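Local coordinates for adenylyltransferase thiF (Escherichia coli, PDB 1ZUD) that catalyses the ATP-dependent adenylation of the C-terminal glycine of the sulfur carrier protein ThiS, a step of sulfur transfer in thiamin biosynthesis, at the interface of chains A and B and the interface of chains A and C. Coordinates in Å, arbitrary orientation; residue numbers count along the deposited sequence, not the author numbering. Chains: chain A/B, Adenylyltransferase thiF; chain C, ThiS protein.

Contact 1 and contact 3 are two patches of the two-fold interface that joins the ThiF homodimer, their C-alpha centres about 23 Å apart, and each recurs with the chains exchanged. Contact 2 is of another kind, ThiS docked on ThiF, and its centre lies about 32 Å from contact 1 and 26 Å from contact 3. Helix 40-49 of chain A serves contact 3, while its counterpart 40-50 in chain B ends in contact 1, so the same helix works on both dimer patches. The separation suggests that dimerisation and carrier binding use largely different surfaces in an assembly of two ThiF and two ThiS chains.

Contact 1: the interface of chains A and B. Residues chain A 65, 68-69, 74, 76; chain B 8, 49, 94.
B:Arg8, at the end of helix 3-8, reaches across the dimer boundary and lies against A:Leu65 and A:Leu68, which with it bury most surface here. Its chain leaves anti to the backbone N (chi1 172°) and bends at chi3 (-76°), which brings the guanidinium round to A:Leu65. Methyl CD1 of A:Leu65 sits above one guanidinium face near its rim, 3.8 Å from CZ of B:Arg8, the side chains crossing at about a right angle. A:Leu68 offers CB and CD1 to the NH1 side. An arginine suits this place because its flat group takes a methyl on one face while its rim makes polar contacts. Within its own chain, NH1 of B:Arg8 donates to the backbone O of B:Leu94 at 3.1 Å, which probably limits the group's rotation; NH2 makes a weak bond to A:Thr76 OG1, which lies in the guanidinium plane at its edge. With alanine in place of B:Arg8, the B:Leu94 carbonyl would probably lose this donor, and A:Leu65 CD1 the flat group beneath it. Water bridges the backbone O of A:Leu65 (2.7 Å) and the backbone O of B:Arg8 (2.6 Å). The patch sets helix 3-8 and the ends of helices 40-50 and 83-94 against residues 65-76 of the other subunit in the ThiF homodimer.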
ATOM      1  N   LEU A  65     -15.246   0.653  19.964  1.00 27.36           N
ATOM      2  CA  LEU A  65     -13.981   0.033  20.330  1.00 25.08           C
ATOM      3  C   LEU A  65     -13.421  -0.897  19.241  1.00 23.87           C
ATOM      4  O   LEU A  65     -12.245  -0.825  18.898  1.00 24.18           O
ATOM      5  CB  LEU A  65     -14.127  -0.746  21.656  1.00 26.71           C
ATOM      6  CG  LEU A  65     -12.939  -1.639  22.081  1.00 32.17           C
ATOM      7  CD1 LEU A  65     -11.635  -0.754  22.271  1.00 28.24           C
ATOM      8  CD2 LEU A  65     -13.289  -2.360  23.414  1.00 30.13           C
ATOM      9  N   LEU A  68     -11.081   0.468  16.289  1.00 23.25           N
ATOM     10  CA  LEU A  68      -9.697   0.916  16.484  1.00 28.85           C
ATOM     11  C   LEU A  68      -8.595   0.035  15.885  1.00 30.97           C
ATOM     12  O   LEU A  68      -7.487   0.497  15.659  1.00 37.45           O
ATOM     13  CB  LEU A  68      -9.442   1.172  17.985  1.00 28.30           C
ATOM     14  CG  LEU A  68     -10.501   2.147  18.612  1.00 30.25           C
ATOM     15  CD1 LEU A  68     -10.172   2.417  20.070  1.00 23.71           C
ATOM     16  CD2 LEU A  68     -10.492   3.483  17.857  1.00 21.05           C
ATOM     17  N   GLN A  69      -8.926  -1.208  15.604  1.00 27.24           N
ATOM     18  CA  GLN A  69      -7.994  -2.165  15.020  1.00 27.63           C
ATOM     19  C   GLN A  69      -7.648  -1.728  13.588  1.00 29.44           C
ATOM     20  O   GLN A  69      -6.659  -2.150  13.045  1.00 30.68           O
ATOM     21  CB  GLN A  69      -8.681  -3.526  15.053  1.00 30.72           C
ATOM     22  CG  GLN A  69      -8.084  -4.665  14.261  1.00 30.56           C
ATOM     23  CD  GLN A  69      -8.727  -4.856  12.909  1.00 29.61           C
ATOM     24  OE1 GLN A  69      -9.719  -4.201  12.569  1.00 34.47           O
ATOM     25  NE2 GLN A  69      -8.162  -5.775  12.112  1.00 29.29           N
ATOM     26  N   PHE A  74      -8.946   7.402  14.803  1.00 32.46           N
ATOM     27  CA  PHE A  74      -9.652   7.450  16.102  1.00 25.09           C
ATOM     28  C   PHE A  74      -8.866   6.967  17.323  1.00 29.37           C
ATOM     29  O   PHE A  74      -7.836   6.314  17.206  1.00 31.30           O
ATOM     30  CB  PHE A  74     -10.976   6.656  15.977  1.00 18.85           C
ATOM     31  CG  PHE A  74     -11.781   7.045  14.781  1.00 21.84           C
ATOM     32  CD1 PHE A  74     -12.425   6.096  13.998  1.00 25.40           C
ATOM     33  CD2 PHE A  74     -11.886   8.395  14.423  1.00 28.23           C
ATOM     34  CE1 PHE A  74     -13.166   6.471  12.861  1.00 28.58           C
ATOM     35  CE2 PHE A  74     -12.607   8.778  13.305  1.00 30.07           C
ATOM     36  CZ  PHE A  74     -13.248   7.812  12.518  1.00 31.28           C
ATOM     37  N   THR A  76      -9.307   5.721  21.788  1.00 27.08           N
ATOM     38  CA  THR A  76     -10.221   5.195  22.791  1.00 33.92           C
ATOM     39  C   THR A  76     -11.102   6.300  23.386  1.00 36.91           C
ATOM     40  O   THR A  76     -12.230   6.036  23.706  1.00 30.19           O
ATOM     41  CB  THR A  76      -9.457   4.507  23.916  1.00 36.64           C
ATOM     42  OG1 THR A  76      -8.775   3.357  23.380  1.00 36.70           O
ATOM     43  CG2 THR A  76     -10.408   4.037  24.982  1.00 43.30           C
TER
ATOM     44  N   ARG B   8     -11.928  -5.530  21.187  1.00 25.81           N
ATOM     45  CA  ARG B   8     -11.021  -4.650  20.458  1.00 23.36           C
ATOM     46  C   ARG B   8     -10.455  -5.340  19.223  1.00 24.65           C
ATOM     47  O   ARG B   8     -10.404  -4.750  18.131  1.00 24.80           O
ATOM     48  CB  ARG B   8      -9.879  -4.216  21.395  0.50 23.52           C
ATOM     49  CG  ARG B   8      -8.744  -3.443  20.693  0.50 25.64           C
ATOM     50  CD  ARG B   8      -7.572  -3.175  21.658  0.50 23.71           C
ATOM     51  NE  ARG B   8      -7.888  -2.102  22.598  0.50 25.81           N
ATOM     52  CZ  ARG B   8      -7.850  -0.806  22.287  0.50 26.11           C
ATOM     53  NH1 ARG B   8      -7.512  -0.426  21.067  0.50 21.63           N
ATOM     54  NH2 ARG B   8      -8.135   0.116  23.201  0.50 24.78           N
ATOM     55  N   GLY B  49      -2.803  -1.040  16.570  1.00 25.81           N
ATOM     56  CA  GLY B  49      -4.199  -1.394  16.426  1.00 22.43           C
ATOM     57  C   GLY B  49      -4.368  -2.890  16.385  1.00 24.29           C
ATOM     58  O   GLY B  49      -5.393  -3.394  16.858  1.00 24.23           O
ATOM     59  N   LEU B  94      -4.573   5.373  21.270  1.00 24.95           N
ATOM     60  CA  LEU B  94      -5.238   4.437  20.378  1.00 21.54           C
ATOM     61  C   LEU B  94      -5.468   3.107  21.111  1.00 19.55           C
ATOM     62  O   LEU B  94      -6.558   2.513  21.091  1.00 20.83           O
ATOM     63  CB  LEU B  94      -4.344   4.211  19.146  1.00 24.10           C
ATOM     64  CG  LEU B  94      -4.835   3.137  18.175  1.00 31.84           C
ATOM     65  CD1 LEU B  94      -6.149   3.567  17.487  1.00 28.12           C
ATOM     66  CD2 LEU B  94      -3.720   2.881  17.154  1.00 35.85           C
TER
HETATM   67  O   HOH W   1     -10.122  -2.152  17.794  1.00 31.40           O

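Contact 2: the interface of chains A and C. Residues chain A 173-174, 219; chain C 32-33, 40, 60-62.
The end of helix 170-173 of chain A, the loop residue that follows it and strand 218-223 meet strands 32-36, 39-40 and 56-61 of ThiS, together with the start of its C-terminal tail. A:Trp174 buries the most surface, in contacts that are apolar among the residues here, and its broad indole suits a place where several small side chains must be touched at once. A:Leu173 CG lies against one face of the indole and C:Val62 against the other, so the ring is held between its own neighbour and the carrier. CB of C:Val62 stands 3.3 Å from the centroid of the six-membered ring, and CG2, anti to the backbone N, continues over the five-membered ring at 3.6 Å. The outer rim, CZ3 and CH2, presses on CB of C:Ala33, 3.4 Å from CZ3; alanine's small side chain lets the strand come this near the indole. A:Leu173 extends CD1 past the same methyl towards C:Ile40, whose side chain it crosses at about a right angle. The contact seats the sheet of ThiS on ThiF and probably directs its C-terminal tail toward the adenylation site. Beyond the indole, A:Leu219 and C:Phe60 approach from opposite directions, and methyl CD2 of the leucine lies 3.7 Å from ring carbon CE2.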
ATOM      1  N   LEU A 173     -18.986  -3.291 -14.133  1.00 31.08           N
ATOM      2  CA  LEU A 173     -18.222  -4.412 -13.539  1.00 31.67           C
ATOM      3  C   LEU A 173     -19.118  -5.291 -12.658  1.00 29.95           C
ATOM      4  O   LEU A 173     -19.053  -6.517 -12.707  1.00 29.24           O
ATOM      5  CB  LEU A 173     -17.050  -3.890 -12.676  1.00 25.27           C
ATOM      6  CG  LEU A 173     -16.267  -4.943 -11.893  1.00 31.16           C
ATOM      7  CD1 LEU A 173     -15.659  -5.974 -12.866  1.00 32.47           C
ATOM      8  CD2 LEU A 173     -15.146  -4.237 -11.104  1.00 29.76           C
ATOM      9  N   TRP A 174     -19.950  -4.655 -11.847  1.00 27.96           N
ATOM     10  CA  TRP A 174     -20.815  -5.380 -10.940  1.00 29.51           C
ATOM     11  C   TRP A 174     -22.259  -5.031 -11.281  1.00 32.04           C
ATOM     12  O   TRP A 174     -22.822  -4.037 -10.799  1.00 30.55           O
ATOM     13  CB  TRP A 174     -20.492  -4.997  -9.495  1.00 33.05           C
ATOM     14  CG  TRP A 174     -19.071  -5.257  -9.097  1.00 35.51           C
ATOM     15  CD1 TRP A 174     -18.165  -4.328  -8.693  1.00 33.46           C
ATOM     16  CD2 TRP A 174     -18.355  -6.524  -9.133  1.00 32.66           C
ATOM     17  NE1 TRP A 174     -16.940  -4.915  -8.489  1.00 27.69           N
ATOM     18  CE2 TRP A 174     -17.027  -6.259  -8.749  1.00 31.03           C
ATOM     19  CE3 TRP A 174     -18.714  -7.845  -9.457  1.00 32.94           C
ATOM     20  CZ2 TRP A 174     -16.041  -7.273  -8.667  1.00 29.97           C
ATOM     21  CZ3 TRP A 174     -17.723  -8.865  -9.384  1.00 27.48           C
ATOM     22  CH2 TRP A 174     -16.416  -8.565  -8.993  1.00 25.13           C
ATOM     23  N   LEU A 219      -8.804  -2.469 -12.962  1.00 21.12           N
ATOM     24  CA  LEU A 219      -9.144  -2.951 -11.642  1.00 18.79           C
ATOM     25  C   LEU A 219      -7.853  -3.538 -11.070  1.00 26.97           C
ATOM     26  O   LEU A 219      -7.216  -4.412 -11.717  1.00 25.26           O
ATOM     27  CB  LEU A 219     -10.196  -4.044 -11.734  1.00 21.44           C
ATOM     28  CG  LEU A 219     -10.592  -4.812 -10.462  1.00 30.44           C
ATOM     29  CD1 LEU A 219     -11.355  -3.864  -9.491  1.00 28.24           C
ATOM     30  CD2 LEU A 219     -11.527  -5.988 -10.860  1.00 30.20           C
TER
ATOM     31  N   ALA C  32     -19.869 -12.413  -9.073  1.00 37.17           N
ATOM     32  CA  ALA C  32     -18.640 -12.830  -9.721  1.00 36.96           C
ATOM     33  C   ALA C  32     -18.366 -12.027 -10.970  1.00 35.49           C
ATOM     34  O   ALA C  32     -19.304 -11.654 -11.669  1.00 35.18           O
ATOM     35  CB  ALA C  32     -18.735 -14.299 -10.099  1.00 41.07           C
ATOM     36  N   ALA C  33     -17.087 -11.747 -11.248  1.00 25.55           N
ATOM     37  CA  ALA C  33     -16.724 -11.071 -12.487  1.00 27.27           C
ATOM     38  C   ALA C  33     -15.651 -11.981 -13.134  1.00 28.92           C
ATOM     39  O   ALA C  33     -15.042 -12.808 -12.462  1.00 27.83           O
ATOM     40  CB  ALA C  33     -16.157  -9.699 -12.233  1.00 27.53           C
ATOM     41  N   ILE C  40     -11.497  -7.573 -18.515  1.00 27.85           N
ATOM     42  CA  ILE C  40     -12.786  -7.968 -18.011  1.00 27.74           C
ATOM     43  C   ILE C  40     -13.693  -8.264 -19.190  1.00 30.90           C
ATOM     44  O   ILE C  40     -13.574  -7.594 -20.228  1.00 29.38           O
ATOM     45  CB  ILE C  40     -13.463  -6.797 -17.172  1.00 30.86           C
ATOM     46  CG1 ILE C  40     -12.674  -6.523 -15.877  1.00 27.26           C
ATOM     47  CG2 ILE C  40     -14.933  -7.133 -16.903  1.00 28.69           C
ATOM     48  CD1 ILE C  40     -12.570  -7.707 -14.947  1.00 35.87           C
ATOM     49  N   PHE C  60     -13.440 -14.272 -10.223  1.00 32.37           N
ATOM     50  CA  PHE C  60     -13.291 -13.792  -8.835  1.00 28.79           C
ATOM     51  C   PHE C  60     -14.567 -13.105  -8.321  1.00 26.52           C
ATOM     52  O   PHE C  60     -15.424 -12.727  -9.092  1.00 27.57           O
ATOM     53  CB  PHE C  60     -12.081 -12.814  -8.722  1.00 30.40           C
ATOM     54  CG  PHE C  60     -12.140 -11.648  -9.668  1.00 31.27           C
ATOM     55  CD1 PHE C  60     -11.741 -11.798 -10.999  1.00 31.14           C
ATOM     56  CD2 PHE C  60     -12.662 -10.420  -9.247  1.00 30.55           C
ATOM     57  CE1 PHE C  60     -11.862 -10.768 -11.892  1.00 27.88           C
ATOM     58  CE2 PHE C  60     -12.787  -9.362 -10.147  1.00 31.96           C
ATOM     59  CZ  PHE C  60     -12.389  -9.535 -11.462  1.00 33.99           C
ATOM     60  N   GLN C  61     -14.637 -12.902  -7.011  1.00 28.39           N
ATOM     61  CA  GLN C  61     -15.801 -12.339  -6.352  1.00 32.90           C
ATOM     62  C   GLN C  61     -15.582 -10.903  -6.008  1.00 28.84           C
ATOM     63  O   GLN C  61     -14.460 -10.475  -5.712  1.00 27.51           O
ATOM     64  CB  GLN C  61     -16.070 -13.068  -5.022  1.00 36.53           C
ATOM     65  CG  GLN C  61     -16.872 -14.368  -5.070  1.00 52.08           C
ATOM     66  CD  GLN C  61     -18.344 -14.150  -4.685  1.00 60.68           C
ATOM     67  OE1 GLN C  61     -19.210 -14.014  -5.556  1.00 64.74           O
ATOM     68  NE2 GLN C  61     -18.624 -14.095  -3.372  1.00 64.29           N
ATOM     69  N   VAL C  62     -16.688 -10.194  -5.959  1.00 27.72           N
ATOM     70  CA  VAL C  62     -16.682  -8.806  -5.594  1.00 29.91           C
ATOM     71  C   VAL C  62     -16.424  -8.701  -4.109  1.00 26.71           C
ATOM     72  O   VAL C  62     -16.851  -9.562  -3.320  1.00 27.57           O
ATOM     73  CB  VAL C  62     -18.055  -8.118  -5.923  1.00 34.02           C
ATOM     74  CG1 VAL C  62     -19.205  -8.877  -5.232  1.00 37.41           C
ATOM     75  CG2 VAL C  62     -18.035  -6.636  -5.466  1.00 28.58           C
TER

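Contact 3: the interface of chains A and B. Residues chain A 46, 202-203, 206; chain B 190-193.
B:Pro192, in the first turn of helix 191-210, buries the most surface in this patch of the dimer interface, with A:Leu203 and A:Ile206 of the same helix in the other subunit next. Each subunit thus sets the beginning of this helix against the later turns of its partner's. Proline suits the first turn, where its missing N-H costs the helix no bond, and its compact ring offers several carbons to neighbours on different sides. CG of B:Pro192 lies end-on to methyl CD1 of A:Ile206, 3.6 Å away; the isoleucine reaches it with CG1 anti to the carbonyl carbon (chi1 -71°) and chi2 extended (163°). CB of the proline rests 3.8 Å from CB of A:Leu203, close to the helix backbone. Farther out, A:Leu203 forks: CD1 touches both CG1 of B:Val190 and CG2 of B:Val193, each at 3.8 Å, while CD2 also approaches the latter methyl. The branched leucine can therefore engage two valines, one just after the proline and one two residues before it. A:Tyr46, from helix 40-49, covers another side, running antiparallel alongside B:Pro192, with the proline's CA over one face of the phenol ring towards the rim. A:Ala202, with only a methyl, allows the helix to lie close to the proline ring. Ring carbon CE2 of A:Tyr46 lies 3.4 Å from the carbonyl O of B:Gly191, which stands out of the ring plane on the face that B:Pro192 covers.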
ATOM      1  N   TYR A  46      -4.012  11.279   4.693  1.00 17.49           N
ATOM      2  CA  TYR A  46      -3.017  11.602   3.705  1.00 18.63           C
ATOM      3  C   TYR A  46      -3.442  12.757   2.872  1.00 19.25           C
ATOM      4  O   TYR A  46      -2.637  13.575   2.500  1.00 19.67           O
ATOM      5  CB  TYR A  46      -2.714  10.360   2.819  1.00 18.88           C
ATOM      6  CG  TYR A  46      -1.794   9.393   3.561  1.00 18.09           C
ATOM      7  CD1 TYR A  46      -2.284   8.259   4.134  1.00 18.07           C
ATOM      8  CD2 TYR A  46      -0.436   9.687   3.719  1.00 18.01           C
ATOM      9  CE1 TYR A  46      -1.442   7.370   4.864  1.00 25.42           C
ATOM     10  CE2 TYR A  46       0.420   8.839   4.441  1.00 21.29           C
ATOM     11  CZ  TYR A  46      -0.091   7.671   5.006  1.00 23.86           C
ATOM     12  OH  TYR A  46       0.754   6.815   5.720  1.00 20.85           O
ATOM     13  N   ALA A 202      -5.911   7.582  -1.721  1.00 19.29           N
ATOM     14  CA  ALA A 202      -5.394   8.940  -1.551  1.00 19.69           C
ATOM     15  C   ALA A 202      -4.335   9.222  -2.628  1.00 21.65           C
ATOM     16  O   ALA A 202      -4.257  10.304  -3.193  1.00 17.76           O
ATOM     17  CB  ALA A 202      -4.751   9.149  -0.138  1.00 17.76           C
ATOM     18  N   LEU A 203      -3.471   8.252  -2.870  1.00 18.81           N
ATOM     19  CA  LEU A 203      -2.466   8.462  -3.893  1.00 12.75           C
ATOM     20  C   LEU A 203      -3.137   8.747  -5.250  1.00 17.48           C
ATOM     21  O   LEU A 203      -2.701   9.633  -5.993  1.00 17.69           O
ATOM     22  CB  LEU A 203      -1.577   7.198  -4.012  1.00 17.16           C
ATOM     23  CG  LEU A 203      -0.586   7.215  -5.195  1.00 22.51           C
ATOM     24  CD1 LEU A 203       0.407   8.408  -5.044  1.00 20.64           C
ATOM     25  CD2 LEU A 203       0.212   5.913  -5.211  1.00 22.11           C
ATOM     26  N   ILE A 206      -4.413  12.350  -5.403  1.00 18.53           N
ATOM     27  CA  ILE A 206      -3.388  13.374  -5.533  1.00 20.13           C
ATOM     28  C   ILE A 206      -2.924  13.499  -6.955  1.00 19.57           C
ATOM     29  O   ILE A 206      -2.699  14.600  -7.458  1.00 20.68           O
ATOM     30  CB  ILE A 206      -2.174  13.076  -4.570  1.00 23.96           C
ATOM     31  CG1 ILE A 206      -2.622  13.335  -3.122  1.00 22.17           C
ATOM     32  CG2 ILE A 206      -0.893  13.870  -4.996  1.00 22.70           C
ATOM     33  CD1 ILE A 206      -1.692  12.710  -2.029  1.00 26.19           C
TER
ATOM     34  N   VAL B 190       5.977  11.547  -2.032  1.00 24.30           N
ATOM     35  CA  VAL B 190       4.519  11.599  -1.966  1.00 24.58           C
ATOM     36  C   VAL B 190       4.101  10.846  -0.698  1.00 27.70           C
ATOM     37  O   VAL B 190       4.541   9.707  -0.440  1.00 21.85           O
ATOM     38  CB  VAL B 190       3.926  10.944  -3.239  1.00 30.14           C
ATOM     39  CG1 VAL B 190       2.413  10.997  -3.204  1.00 29.41           C
ATOM     40  CG2 VAL B 190       4.459  11.693  -4.484  1.00 28.19           C
ATOM     41  N   GLY B 191       3.276  11.516   0.105  1.00 21.65           N
ATOM     42  CA  GLY B 191       2.824  10.983   1.352  1.00 15.33           C
ATOM     43  C   GLY B 191       2.328   9.557   1.317  1.00 24.75           C
ATOM     44  O   GLY B 191       2.857   8.684   2.010  1.00 21.06           O
ATOM     45  N   PRO B 192       1.303   9.293   0.505  1.00 21.82           N
ATOM     46  CA  PRO B 192       0.743   7.944   0.417  1.00 20.17           C
ATOM     47  C   PRO B 192       1.691   6.919  -0.180  1.00 20.21           C
ATOM     48  O   PRO B 192       1.468   5.752  -0.025  1.00 19.48           O
ATOM     49  CB  PRO B 192      -0.499   8.119  -0.469  1.00 23.70           C
ATOM     50  CG  PRO B 192      -0.829   9.595  -0.419  1.00 26.04           C
ATOM     51  CD  PRO B 192       0.481  10.296  -0.218  1.00 22.05           C
ATOM     52  N   VAL B 193       2.726   7.319  -0.884  1.00 17.77           N
ATOM     53  CA  VAL B 193       3.638   6.267  -1.379  1.00 19.99           C
ATOM     54  C   VAL B 193       4.479   5.719  -0.205  1.00 20.90           C
ATOM     55  O   VAL B 193       4.598   4.504  -0.004  1.00 20.21           O
ATOM     56  CB  VAL B 193       4.581   6.804  -2.488  1.00 22.29           C
ATOM     57  CG1 VAL B 193       5.610   5.698  -2.864  1.00 23.77           C
ATOM     58  CG2 VAL B 193       3.746   7.213  -3.726  1.00 20.43           C
TER